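Local atomic coordinates of metagenomic carboxyl esterase MGS0156 (PDB entry 5D8M), a protein that is an esterase that probably hydrolyses carboxylic ester bonds through a serine nucleophile on an alpha/beta-hydrolase fold. Residues 93-98 and 157-162; 130-135 and 161-166; 185-190 and 277-282; 122-127 and 137-142. All blocks are in the same frame, centred on the assembly; numbering follows the deposited sequence. Where two conformers were deposited one is given.

Interaction 1 of 4, residues 93-98 and 157-162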
loop_
_atom_site.group_PDB
_atom_site.type_symbol
_atom_site.label_atom_id
_atom_site.label_comp_id
_atom_site.label_asym_id
_atom_site.label_seq_id
_atom_site.Cartn_x
_atom_site.Cartn_y
_atom_site.Cartn_z
ATOM N N PRO A 93 -4.704 1.826 -6.514
ATOM C CA PRO A 93 -5.254 0.765 -5.662
ATOM C C PRO A 93 -4.811 -0.621 -6.063
ATOM O O PRO A 93 -4.081 -0.777 -7.035
ATOM C CB PRO A 93 -6.766 0.909 -5.861
ATOM C CG PRO A 93 -6.875 1.333 -7.270
ATOM C CD PRO A 93 -5.696 2.290 -7.503
ATOM N N GLY A 94 -5.309 -1.622 -5.349
ATOM C CA GLY A 94 -4.876 -2.991 -5.542
ATOM C C GLY A 94 -5.896 -3.976 -6.093
ATOM O O GLY A 94 -6.815 -3.612 -6.818
ATOM N N LEU A 95 -5.683 -5.249 -5.759
ATOM C CA LEU A 95 -6.481 -6.348 -6.254
ATOM C C LEU A 95 -7.951 -6.183 -5.861
ATOM O O LEU A 95 -8.258 -5.942 -4.696
ATOM C CB LEU A 95 -5.937 -7.679 -5.702
ATOM C CG LEU A 95 -6.486 -8.978 -6.294
ATOM C CD1 LEU A 95 -6.015 -9.093 -7.732
ATOM C CD2 LEU A 95 -6.007 -10.167 -5.474
ATOM N N LEU A 96 -8.840 -6.316 -6.841
ATOM C CA LEU A 96 -10.290 -6.268 -6.633
ATOM C C LEU A 96 -10.832 -4.882 -6.267
ATOM O O LEU A 96 -12.031 -4.730 -6.076
ATOM C CB LEU A 96 -10.718 -7.270 -5.547
ATOM C CG LEU A 96 -10.577 -8.744 -5.920
ATOM C CD1 LEU A 96 -11.211 -9.630 -4.846
ATOM C CD2 LEU A 96 -11.221 -9.014 -7.274
ATOM N N ALA A 97 -9.974 -3.869 -6.175
ATOM C CA ALA A 97 -10.459 -2.542 -5.780
ATOM C C ALA A 97 -11.472 -2.027 -6.799
ATOM O O ALA A 97 -12.540 -1.470 -6.449
ATOM C CB ALA A 97 -9.288 -1.575 -5.620
ATOM N N GLU A 98 -11.172 -2.294 -8.063
ATOM C CA GLU A 98 -12.045 -1.862 -9.144
ATOM C C GLU A 98 -13.425 -2.474 -9.002
ATOM O O GLU A 98 -14.428 -1.831 -9.301
ATOM C CB GLU A 98 -11.443 -2.238 -10.504
ATOM C CG GLU A 98 -12.247 -1.701 -11.695
ATOM C CD GLU A 98 -11.699 -2.196 -13.031
ATOM O OE1 GLU A 98 -11.142 -3.322 -13.072
ATOM O OE2 GLU A 98 -11.835 -1.468 -14.034
ATOM N N HIS A 157 -1.488 1.036 -2.815
ATOM C CA HIS A 157 -1.991 0.084 -1.834
ATOM C C HIS A 157 -1.957 -1.321 -2.437
ATOM O O HIS A 157 -2.335 -1.518 -3.605
ATOM C CB HIS A 157 -3.426 0.465 -1.403
ATOM C CG HIS A 157 -4.050 -0.486 -0.419
ATOM N ND1 HIS A 157 -5.224 -1.159 -0.681
ATOM C CD2 HIS A 157 -3.674 -0.857 0.828
ATOM C CE1 HIS A 157 -5.551 -1.897 0.364
ATOM N NE2 HIS A 157 -4.630 -1.727 1.297
ATOM N N SER A 158 -1.480 -2.277 -1.640
ATOM C CA SER A 158 -1.553 -3.679 -2.024
ATOM C C SER A 158 -0.862 -3.956 -3.372
ATOM O O SER A 158 0.287 -3.602 -3.594
ATOM C CB SER A 158 -3.022 -4.092 -2.071
ATOM O OG SER A 158 -3.177 -5.492 -2.208
ATOM N N LYS A 159 -1.606 -4.565 -4.290
ATOM C CA LYS A 159 -1.056 -4.859 -5.618
ATOM C C LYS A 159 -0.684 -3.585 -6.408
ATOM O O LYS A 159 0.139 -3.618 -7.339
ATOM C CB LYS A 159 -2.054 -5.714 -6.419
ATOM C CG LYS A 159 -1.521 -6.161 -7.796
ATOM C CD LYS A 159 -2.430 -7.202 -8.447
ATOM C CE LYS A 159 -2.161 -7.295 -9.951
ATOM N NZ LYS A 159 -2.581 -6.006 -10.649
ATOM N N GLY A 160 -1.299 -2.462 -6.048
ATOM C CA GLY A 160 -0.998 -1.199 -6.719
ATOM C C GLY A 160 0.466 -0.823 -6.638
ATOM O O GLY A 160 1.035 -0.207 -7.554
ATOM N N ALA A 161 1.093 -1.202 -5.527
ATOM C CA ALA A 161 2.500 -0.902 -5.335
ATOM C C ALA A 161 3.359 -1.585 -6.380
ATOM O O ALA A 161 4.306 -0.997 -6.882
ATOM C CB ALA A 161 2.950 -1.320 -3.918
ATOM N N VAL A 162 3.038 -2.825 -6.724
ATOM C CA VAL A 162 3.898 -3.519 -7.664
ATOM C C VAL A 162 3.452 -3.274 -9.091
ATOM O O VAL A 162 4.281 -3.349 -9.983
ATOM C CB VAL A 162 3.978 -5.020 -7.358
ATOM C CG1 VAL A 162 4.656 -5.195 -5.988
ATOM C CG2 VAL A 162 2.614 -5.653 -7.341
HETATM O O HOH W 1 -6.751 -0.961 -2.888
#

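Interaction 2 of 4, residues 130-135 and 161-166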
loop_
_atom_site.group_PDB
_atom_site.type_symbol
_atom_site.label_atom_id
_atom_site.label_comp_id
_atom_site.label_asym_id
_atom_site.label_seq_id
_atom_site.Cartn_x
_atom_site.Cartn_y
_atom_site.Cartn_z
ATOM N N TRP A 130 -6.710 -7.674 -13.299
ATOM C CA TRP A 130 -5.705 -7.691 -14.366
ATOM C C TRP A 130 -4.285 -7.813 -13.810
ATOM O O TRP A 130 -4.048 -7.426 -12.684
ATOM C CB TRP A 130 -5.809 -6.416 -15.200
ATOM C CG TRP A 130 -7.030 -6.391 -16.102
ATOM C CD1 TRP A 130 -7.914 -7.407 -16.329
ATOM C CD2 TRP A 130 -7.464 -5.294 -16.911
ATOM N NE1 TRP A 130 -8.879 -7.006 -17.235
ATOM C CE2 TRP A 130 -8.618 -5.711 -17.604
ATOM C CE3 TRP A 130 -6.995 -3.997 -17.107
ATOM C CZ2 TRP A 130 -9.308 -4.872 -18.480
ATOM C CZ3 TRP A 130 -7.687 -3.163 -17.977
ATOM C CH2 TRP A 130 -8.817 -3.608 -18.659
ATOM N N GLY A 131 -3.342 -8.301 -14.623
ATOM C CA GLY A 131 -1.968 -8.483 -14.186
ATOM C C GLY A 131 -1.228 -7.154 -14.083
ATOM O O GLY A 131 -1.702 -6.118 -14.560
ATOM N N SER A 132 -0.060 -7.182 -13.453
ATOM C CA SER A 132 0.721 -5.967 -13.249
ATOM C C SER A 132 1.199 -5.300 -14.553
ATOM O O SER A 132 1.229 -4.087 -14.621
ATOM C CB SER A 132 1.918 -6.274 -12.360
ATOM O OG SER A 132 1.479 -6.443 -11.028
ATOM N N ALA A 133 1.561 -6.078 -15.577
ATOM C CA ALA A 133 2.005 -5.479 -16.830
ATOM C C ALA A 133 0.900 -4.654 -17.492
ATOM O O ALA A 133 1.138 -3.540 -17.984
ATOM C CB ALA A 133 2.508 -6.546 -17.797
ATOM N N ARG A 134 -0.306 -5.208 -17.520
ATOM C CA ARG A 134 -1.427 -4.500 -18.100
ATOM C C ARG A 134 -1.754 -3.211 -17.302
ATOM O O ARG A 134 -2.032 -2.156 -17.887
ATOM C CB ARG A 134 -2.642 -5.421 -18.177
ATOM C CG ARG A 134 -3.788 -4.793 -18.950
ATOM C CD ARG A 134 -4.869 -5.802 -19.279
ATOM N NE ARG A 134 -5.823 -5.276 -20.259
ATOM C CZ ARG A 134 -6.842 -5.982 -20.741
ATOM N NH1 ARG A 134 -7.042 -7.223 -20.315
ATOM N NH2 ARG A 134 -7.660 -5.451 -21.640
ATOM N N ASN A 135 -1.684 -3.285 -15.976
ATOM C CA ASN A 135 -1.970 -2.112 -15.145
ATOM C C ASN A 135 -0.857 -1.078 -15.199
ATOM O O ASN A 135 -1.116 0.119 -15.107
ATOM C CB ASN A 135 -2.225 -2.528 -13.695
ATOM C CG ASN A 135 -3.610 -3.096 -13.507
ATOM O OD1 ASN A 135 -4.451 -2.983 -14.389
ATOM N ND2 ASN A 135 -3.865 -3.683 -12.353
ATOM N N ALA A 161 1.093 -1.202 -5.527
ATOM C CA ALA A 161 2.500 -0.902 -5.335
ATOM C C ALA A 161 3.359 -1.585 -6.380
ATOM O O ALA A 161 4.306 -0.997 -6.882
ATOM C CB ALA A 161 2.950 -1.320 -3.918
ATOM N N VAL A 162 3.038 -2.825 -6.724
ATOM C CA VAL A 162 3.898 -3.519 -7.664
ATOM C C VAL A 162 3.452 -3.274 -9.091
ATOM O O VAL A 162 4.281 -3.349 -9.983
ATOM C CB VAL A 162 3.978 -5.020 -7.358
ATOM C CG1 VAL A 162 4.656 -5.195 -5.988
ATOM C CG2 VAL A 162 2.614 -5.653 -7.341
ATOM N N ASP A 163 2.181 -2.913 -9.298
ATOM C CA ASP A 163 1.765 -2.328 -10.573
ATOM C C ASP A 163 2.682 -1.115 -10.886
ATOM O O ASP A 163 3.202 -0.983 -11.985
ATOM C CB ASP A 163 0.294 -1.872 -10.536
ATOM C CG ASP A 163 -0.718 -3.030 -10.519
ATOM O OD1 ASP A 163 -0.351 -4.224 -10.716
ATOM O OD2 ASP A 163 -1.923 -2.715 -10.314
ATOM N N VAL A 164 2.912 -0.248 -9.898
ATOM C CA VAL A 164 3.732 0.951 -10.111
ATOM C C VAL A 164 5.218 0.606 -10.286
ATOM O O VAL A 164 5.870 1.134 -11.190
ATOM C CB VAL A 164 3.548 1.975 -8.951
ATOM C CG1 VAL A 164 4.599 3.084 -9.008
ATOM C CG2 VAL A 164 2.152 2.613 -9.025
ATOM N N LEU A 165 5.753 -0.296 -9.459
ATOM C CA LEU A 165 7.163 -0.685 -9.613
ATOM C C LEU A 165 7.423 -1.302 -10.995
ATOM O O LEU A 165 8.449 -1.028 -11.622
ATOM C CB LEU A 165 7.585 -1.678 -8.512
ATOM C CG LEU A 165 7.647 -1.126 -7.079
ATOM C CD1 LEU A 165 8.276 -2.140 -6.075
ATOM C CD2 LEU A 165 8.375 0.235 -7.028
ATOM N N GLU A 166 6.510 -2.140 -11.469
ATOM C CA GLU A 166 6.689 -2.715 -12.792
ATOM C C GLU A 166 6.647 -1.622 -13.859
ATOM O O GLU A 166 7.380 -1.681 -14.840
ATOM C CB GLU A 166 5.631 -3.793 -13.072
ATOM C CG GLU A 166 5.779 -4.998 -12.102
ATOM C CD GLU A 166 5.363 -6.360 -12.680
ATOM O OE1 GLU A 166 4.909 -6.447 -13.850
ATOM O OE2 GLU A 166 5.504 -7.358 -11.939
#

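Interaction 3 of 4, residues 185-190 and 277-282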
loop_
_atom_site.group_PDB
_atom_site.type_symbol
_atom_site.label_atom_id
_atom_site.label_comp_id
_atom_site.label_asym_id
_atom_site.label_seq_id
_atom_site.Cartn_x
_atom_site.Cartn_y
_atom_site.Cartn_z
ATOM N N ALA A 185 0.798 -0.956 2.790
ATOM C CA ALA A 185 0.465 -2.371 2.749
ATOM C C ALA A 185 0.660 -2.920 1.324
ATOM O O ALA A 185 -0.163 -3.679 0.813
ATOM C CB ALA A 185 -0.969 -2.604 3.228
ATOM N N GLY A 186 1.756 -2.529 0.685
ATOM C CA GLY A 186 2.032 -2.988 -0.657
ATOM C C GLY A 186 2.521 -4.413 -0.670
ATOM O O GLY A 186 3.286 -4.829 0.199
ATOM N N ALA A 187 2.096 -5.166 -1.671
ATOM C CA ALA A 187 2.444 -6.583 -1.764
ATOM C C ALA A 187 3.794 -6.749 -2.437
ATOM O O ALA A 187 3.901 -7.407 -3.472
ATOM C CB ALA A 187 1.355 -7.347 -2.550
ATOM N N ILE A 188 4.829 -6.162 -1.848
ATOM C CA ILE A 188 6.134 -6.094 -2.516
ATOM C C ILE A 188 6.694 -7.487 -2.849
ATOM O O ILE A 188 7.151 -7.736 -3.970
ATOM C CB ILE A 188 7.148 -5.314 -1.655
ATOM C CG1 ILE A 188 6.567 -3.961 -1.208
ATOM C CG2 ILE A 188 8.497 -5.160 -2.398
ATOM C CD1 ILE A 188 6.008 -3.082 -2.342
ATOM N N ASP A 189 6.650 -8.403 -1.880
ATOM C CA ASP A 189 7.055 -9.782 -2.115
ATOM C C ASP A 189 5.875 -10.707 -2.419
ATOM O O ASP A 189 5.999 -11.929 -2.323
ATOM C CB ASP A 189 7.796 -10.350 -0.902
ATOM C CG ASP A 189 9.106 -9.639 -0.611
ATOM O OD1 ASP A 189 9.672 -8.987 -1.517
ATOM O OD2 ASP A 189 9.584 -9.774 0.537
ATOM N N GLY A 190 4.737 -10.141 -2.785
ATOM C CA GLY A 190 3.561 -10.954 -3.042
ATOM C C GLY A 190 2.958 -11.428 -1.723
ATOM O O GLY A 190 3.120 -10.770 -0.684
ATOM N N GLY A 277 -3.637 -9.398 7.385
ATOM C CA GLY A 277 -4.707 -10.244 6.910
ATOM C C GLY A 277 -4.353 -10.847 5.568
ATOM O O GLY A 277 -4.715 -11.985 5.304
ATOM N N LEU A 278 -3.633 -10.103 4.724
ATOM C CA LEU A 278 -3.354 -10.562 3.359
ATOM C C LEU A 278 -1.865 -10.464 3.031
ATOM O O LEU A 278 -1.350 -11.258 2.253
ATOM C CB LEU A 278 -4.182 -9.773 2.313
ATOM C CG LEU A 278 -5.723 -9.941 2.405
ATOM C CD1 LEU A 278 -6.460 -9.114 1.354
ATOM C CD2 LEU A 278 -6.120 -11.410 2.280
ATOM N N VAL A 279 -1.183 -9.503 3.643
ATOM C CA VAL A 279 0.257 -9.295 3.422
ATOM C C VAL A 279 1.022 -9.362 4.748
ATOM O O VAL A 279 0.652 -8.704 5.709
ATOM C CB VAL A 279 0.526 -7.914 2.740
ATOM C CG1 VAL A 279 2.028 -7.734 2.399
ATOM C CG2 VAL A 279 -0.354 -7.756 1.491
ATOM N N ILE A 280 2.075 -10.171 4.794
ATOM C CA ILE A 280 3.058 -10.185 5.898
ATOM C C ILE A 280 3.945 -8.915 5.898
ATOM O O ILE A 280 4.413 -8.476 4.842
ATOM C CB ILE A 280 3.949 -11.452 5.787
ATOM C CG1 ILE A 280 3.084 -12.730 5.826
ATOM C CG2 ILE A 280 5.022 -11.473 6.867
ATOM C CD1 ILE A 280 3.818 -13.995 5.402
ATOM N N ALA A 281 4.202 -8.338 7.072
ATOM C CA ALA A 281 4.883 -7.043 7.137
ATOM C C ALA A 281 6.280 -7.080 6.495
ATOM O O ALA A 281 6.642 -6.164 5.757
ATOM C CB ALA A 281 4.987 -6.571 8.566
ATOM N N ALA A 282 7.028 -8.153 6.722
ATOM C CA ALA A 282 8.340 -8.333 6.092
ATOM C C ALA A 282 8.284 -8.482 4.546
ATOM O O ALA A 282 9.305 -8.373 3.872
ATOM C CB ALA A 282 9.070 -9.552 6.721
HETATM O O HOH W 2 3.038 -11.427 2.333
#

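Interaction 4 of 4, residues 122-127 and 137-142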
loop_
_atom_site.group_PDB
_atom_site.type_symbol
_atom_site.label_atom_id
_atom_site.label_comp_id
_atom_site.label_asym_id
_atom_site.label_seq_id
_atom_site.Cartn_x
_atom_site.Cartn_y
_atom_site.Cartn_z
ATOM N N THR A 122 -4.796 12.523 -7.542
ATOM C CA THR A 122 -5.397 11.860 -8.689
ATOM C C THR A 122 -5.567 10.392 -8.342
ATOM O O THR A 122 -4.633 9.779 -7.863
ATOM C CB THR A 122 -4.514 11.993 -9.948
ATOM O OG1 THR A 122 -4.528 13.346 -10.392
ATOM C CG2 THR A 122 -5.015 11.094 -11.057
ATOM N N LEU A 123 -6.753 9.844 -8.562
ATOM C CA LEU A 123 -6.975 8.421 -8.393
ATOM C C LEU A 123 -6.863 7.678 -9.733
ATOM O O LEU A 123 -7.570 7.979 -10.683
ATOM C CB LEU A 123 -8.356 8.169 -7.771
ATOM C CG LEU A 123 -8.781 6.703 -7.644
ATOM C CD1 LEU A 123 -7.826 5.914 -6.751
ATOM C CD2 LEU A 123 -10.208 6.634 -7.085
ATOM N N VAL A 124 -6.005 6.670 -9.788
ATOM C CA VAL A 124 -5.879 5.855 -10.984
ATOM C C VAL A 124 -6.826 4.651 -10.907
ATOM O O VAL A 124 -6.894 3.959 -9.889
ATOM C CB VAL A 124 -4.422 5.375 -11.168
ATOM C CG1 VAL A 124 -4.309 4.449 -12.411
ATOM C CG2 VAL A 124 -3.515 6.589 -11.301
ATOM N N ARG A 125 -7.603 4.429 -11.959
ATOM C CA ARG A 125 -8.405 3.209 -12.027
ATOM C C ARG A 125 -7.559 2.139 -12.707
ATOM O O ARG A 125 -7.162 2.306 -13.853
ATOM C CB ARG A 125 -9.714 3.435 -12.794
ATOM C CG ARG A 125 -10.519 2.158 -12.983
ATOM C CD ARG A 125 -11.921 2.438 -13.517
ATOM N NE ARG A 125 -12.602 1.197 -13.875
ATOM C CZ ARG A 125 -13.895 1.093 -14.173
ATOM N NH1 ARG A 125 -14.685 2.169 -14.166
ATOM N NH2 ARG A 125 -14.389 -0.095 -14.501
ATOM N N THR A 126 -7.240 1.087 -11.974
ATOM C CA THR A 126 -6.547 -0.080 -12.522
ATOM C C THR A 126 -7.541 -1.227 -12.709
ATOM O O THR A 126 -8.678 -1.159 -12.216
ATOM C CB THR A 126 -5.411 -0.551 -11.588
ATOM O OG1 THR A 126 -5.960 -0.925 -10.313
ATOM C CG2 THR A 126 -4.367 0.539 -11.385
ATOM N N GLY A 127 -7.132 -2.271 -13.426
ATOM C CA GLY A 127 -7.944 -3.463 -13.542
ATOM C C GLY A 127 -7.881 -4.214 -12.226
ATOM O O GLY A 127 -6.803 -4.628 -11.781
ATOM N N ALA A 137 0.803 -0.307 -17.812
ATOM C CA ALA A 137 0.590 0.511 -19.000
ATOM C C ALA A 137 -0.492 1.573 -18.757
ATOM O O ALA A 137 -0.404 2.697 -19.263
ATOM C CB ALA A 137 0.242 -0.369 -20.205
ATOM N N ILE A 138 -1.516 1.216 -17.990
ATOM C CA ILE A 138 -2.565 2.163 -17.621
ATOM C C ILE A 138 -1.968 3.344 -16.848
ATOM O O ILE A 138 -2.250 4.516 -17.142
ATOM C CB ILE A 138 -3.664 1.458 -16.777
ATOM C CG1 ILE A 138 -4.444 0.512 -17.686
ATOM C CG2 ILE A 138 -4.584 2.487 -16.088
ATOM C CD1 ILE A 138 -5.420 -0.453 -16.954
ATOM N N ILE A 139 -1.120 3.014 -15.880
ATOM C CA ILE A 139 -0.491 4.006 -15.024
ATOM C C ILE A 139 0.408 4.925 -15.851
ATOM O O ILE A 139 0.353 6.162 -15.732
ATOM C CB ILE A 139 0.306 3.314 -13.904
ATOM C CG1 ILE A 139 -0.663 2.555 -12.983
ATOM C CG2 ILE A 139 1.103 4.331 -13.120
ATOM C CD1 ILE A 139 0.031 1.513 -12.100
ATOM N N HIS A 140 1.212 4.315 -16.710
ATOM C CA HIS A 140 2.031 5.048 -17.660
ATOM C C HIS A 140 1.218 6.083 -18.465
ATOM O O HIS A 140 1.637 7.234 -18.616
ATOM C CB HIS A 140 2.706 4.062 -18.615
ATOM C CG HIS A 140 3.654 4.699 -19.572
ATOM N ND1 HIS A 140 3.760 4.296 -20.885
ATOM C CD2 HIS A 140 4.560 5.694 -19.406
ATOM C CE1 HIS A 140 4.690 5.018 -21.488
ATOM N NE2 HIS A 140 5.187 5.877 -20.614
ATOM N N GLU A 141 0.057 5.688 -18.978
ATOM C CA GLU A 141 -0.733 6.617 -19.795
ATOM C C GLU A 141 -1.365 7.743 -18.959
ATOM O O GLU A 141 -1.502 8.878 -19.420
ATOM C CB GLU A 141 -1.833 5.874 -20.558
ATOM C CG GLU A 141 -1.338 4.821 -21.522
ATOM C CD GLU A 141 -0.413 5.381 -22.592
ATOM O OE1 GLU A 141 0.513 4.652 -22.995
ATOM O OE2 GLU A 141 -0.614 6.536 -23.040
ATOM N N VAL A 142 -1.772 7.426 -17.742
ATOM C CA VAL A 142 -2.377 8.426 -16.870
ATOM C C VAL A 142 -1.361 9.518 -16.512
ATOM O O VAL A 142 -1.617 10.699 -16.691
ATOM C CB VAL A 142 -2.931 7.798 -15.553
ATOM C CG1 VAL A 142 -3.248 8.905 -14.526
ATOM C CG2 VAL A 142 -4.178 6.966 -15.839
#

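Interaction 1 of 4, residues 93-98 and 157-162
Pro-93, Lys-159 and Leu-95 bury the most surface where the loop after strand 87-92 lies against the sharp turn that leads into helix 159-170. Pro-93 takes part through its backbone: atom O sits 3.1 Å from Gly-160 CA, a closeness possible because Gly-160 has no side chain; a beta carbon there would run into that carbonyl. Gly-94 follows the same logic, being pressed so near Ser-158 and Lys-159 that any side chain would collide with them. Lys-159 leaves its backbone with CG anti to N (chi1 -176°), which directs its aliphatic part across the loop at Leu-95. Its CB comes 3.7 Å from Leu-95 N, and farther out CD passes obliquely across Leu-95 CD1 at 4.1 Å. A bend at the last torsion then carries NZ away to Asp-163 and the carbonyl of Trp-130, so a long residue with an oily stem and a charged tip suits the place. No direct hydrogen bond crosses the contact; instead a water in the plane of the His-157 ring, at its edge, joins ND1 of that ring (2.7 Å) to Gly-94 N, from which it accepts. NE2 of His-157 is held by the carbonyl of His-299. Ser-158 has phi 57° and psi -126°, the strained backbone of a nucleophile elbow, and its OG has a weak hydrogen bond to His-299 NE2, consistent with the catalytic serine of an alpha/beta hydrolase facing a probable oxyanion-hole loop.

Interaction 2 of 4, residues 130-135 and 161-166
A buried polar contact joins the first turn of helix 132-143 to helix 159-170, the helix that follows the probable nucleophile elbow, with the carboxylate of Asp-163 at its centre. Gly-131 is the N-cap of the first helix, and Ser-132 and Asn-135, three residues apart, present their side chains from the same face. Ser-132 OG donates to Asp-163 OD1 at 2.9 Å, meeting that oxygen nearly along its C-O axis. The other oxygen, OD2, takes Asn-135 ND2 at 3.0 Å with an N-H...O angle of 146°; this donor comes from above the carboxylate, 46° out of its plane, and the amide and carboxylate planes stand 76° apart. OD1 has a second partner in Lys-159 NZ, so donors grip both oxygens, and the positive Lys-159 and the N-terminal turn of helix 132-143 would probably favour the charged form of Asp-163. The Asn-135 amide faces two ways, because its OD1 accepts from Gly-127 N. Glu-166, one turn beyond Asp-163, lays its carboxylate against Ser-132, OE1 lying 3.3 Å from CB, while OE2 is paired with Arg-230 of helix 227-236. Packing adds little more: Val-162 CG2 touches Ser-132 OG at 3.9 Å. An alanine at Asp-163 would remove both oxygens and would probably leave Ser-132, Asn-135 and Lys-159 without a shared acceptor in a buried place. Helix 132-143 lies in the chain between strands 120-123 and 151-157, helix 159-170 between 151-157 and 178-184; consecutive crossover helices packed side by side are characteristic of the alpha/beta-hydrolase fold.

Interaction 3 of 4, residues 185-190 and 277-282
Two loops meet near the presumed active site of the alpha/beta-hydrolase fold: residues 185-190, which follow strand 178-184, and residues 277-282, which precede strand 290-293. Val-279 carries the contact. With CG1 anti to its backbone N (chi1 -175°), the two methyl groups fork over the backbone of Ala-185 and Gly-186, CG1 lying 3.9 Å from Gly-186 O and CG2 4.1 Å from Ala-185 O. CG2 also touches Ala-187 CB at 4.4 Å, a loose apolar meeting in which the small alanine leaves room for the branched valine. The loop 185-190 is tightly coiled: Ala-187 is the centre of an inverse gamma turn and also opens a type I beta turn closed by the hydrogen bond from Gly-190 N to Ala-187 O, 2.9 Å long. Gly-190, with phi 75°, takes a conformation that favours glycine. In an alpha/beta hydrolase the loops at the C-terminal ends of the strands carry the catalytic residues, and here Ala-187 is hydrogen-bonded through its backbone to Ser-158, the probable nucleophile. On the other side, Asp-276 OD1 accepts from the backbone N of both Leu-278 and Val-279, fixing the start of that loop; the Asp-Gly-Leu-Val sequence resembles that around the catalytic acid of bacterial lipases. A water replaces direct hydrogen bonding between the loops, donating to Gly-190 O at 3.1 Å and accepting from Ile-280 N at 2.9 Å.

Interaction 4 of 4, residues 122-127 and 137-142
Apolar packing dominates the contact between helix 132-143 and the end of strand 120-123 with the loop that follows it. Val-124 points toward the helix, and with CG1 anti to its backbone N (chi1 177°) its two methyls divide the helix surface between them. CG1 lies 4.2 Å from Ile-138 CG2, the two side chains crossing obliquely, and 4.1 Å from Ile-139 CG1, this pair of side chains crossing at about a right angle; CG2 instead touches Val-142 CG1 at 4.0 Å. Ile-138 and Val-142 lie one helical turn apart, so the short, branched valine can fit against both together with Ile-139. Thr-122 extends the patch more loosely, its CG2 lying 4.5 Å from Val-142 CG1.

Contacts with backbone atoms form a second group. Ile-138 CG2 packs 3.4 Å from Arg-125 O, and its CD1 reaches to 4.3 Å from Gly-127 N, so one isoleucine follows the loop with both branches.

Polar groups of the strand side turn to other partners: Thr-122 OG1 is hydrogen-bonded to Arg-88, and the extended Arg-125 side chain leads away to a salt bridge with Glu-98. The helix belongs to the connection that leads from edge strand 120-123 to parallel strand 151-157, a beta-alpha-beta crossover over strand 87-92. With no hydrogen bond across it, the contact depends on the shape and hydrophobicity of beta-branched side chains rather than on directed bonds.

Overall arrangement
Interaction 1, which contains the elbow of the probable nucleophile Ser-158, touches all three others. Its centre lies about 9 Å from that of interaction 2, and Lys-159 NZ reaches Trp-130 O at 2.9 Å. Interaction 3, centred about 11 Å from interaction 1, joins it through a probable hydrogen bond of 3.1 Å between Ala-187 N and Ser-158 O. Interaction 4 is nested within the loop closed by interaction 1 and is tied to it by the salt bridge between Glu-98 OE2 and Arg-125 NE, 2.8 Å long. Interactions 2 and 4 share helix 132-143, whereas interactions 3 and 4 remain apart, their nearest atoms about 12 Å from each other.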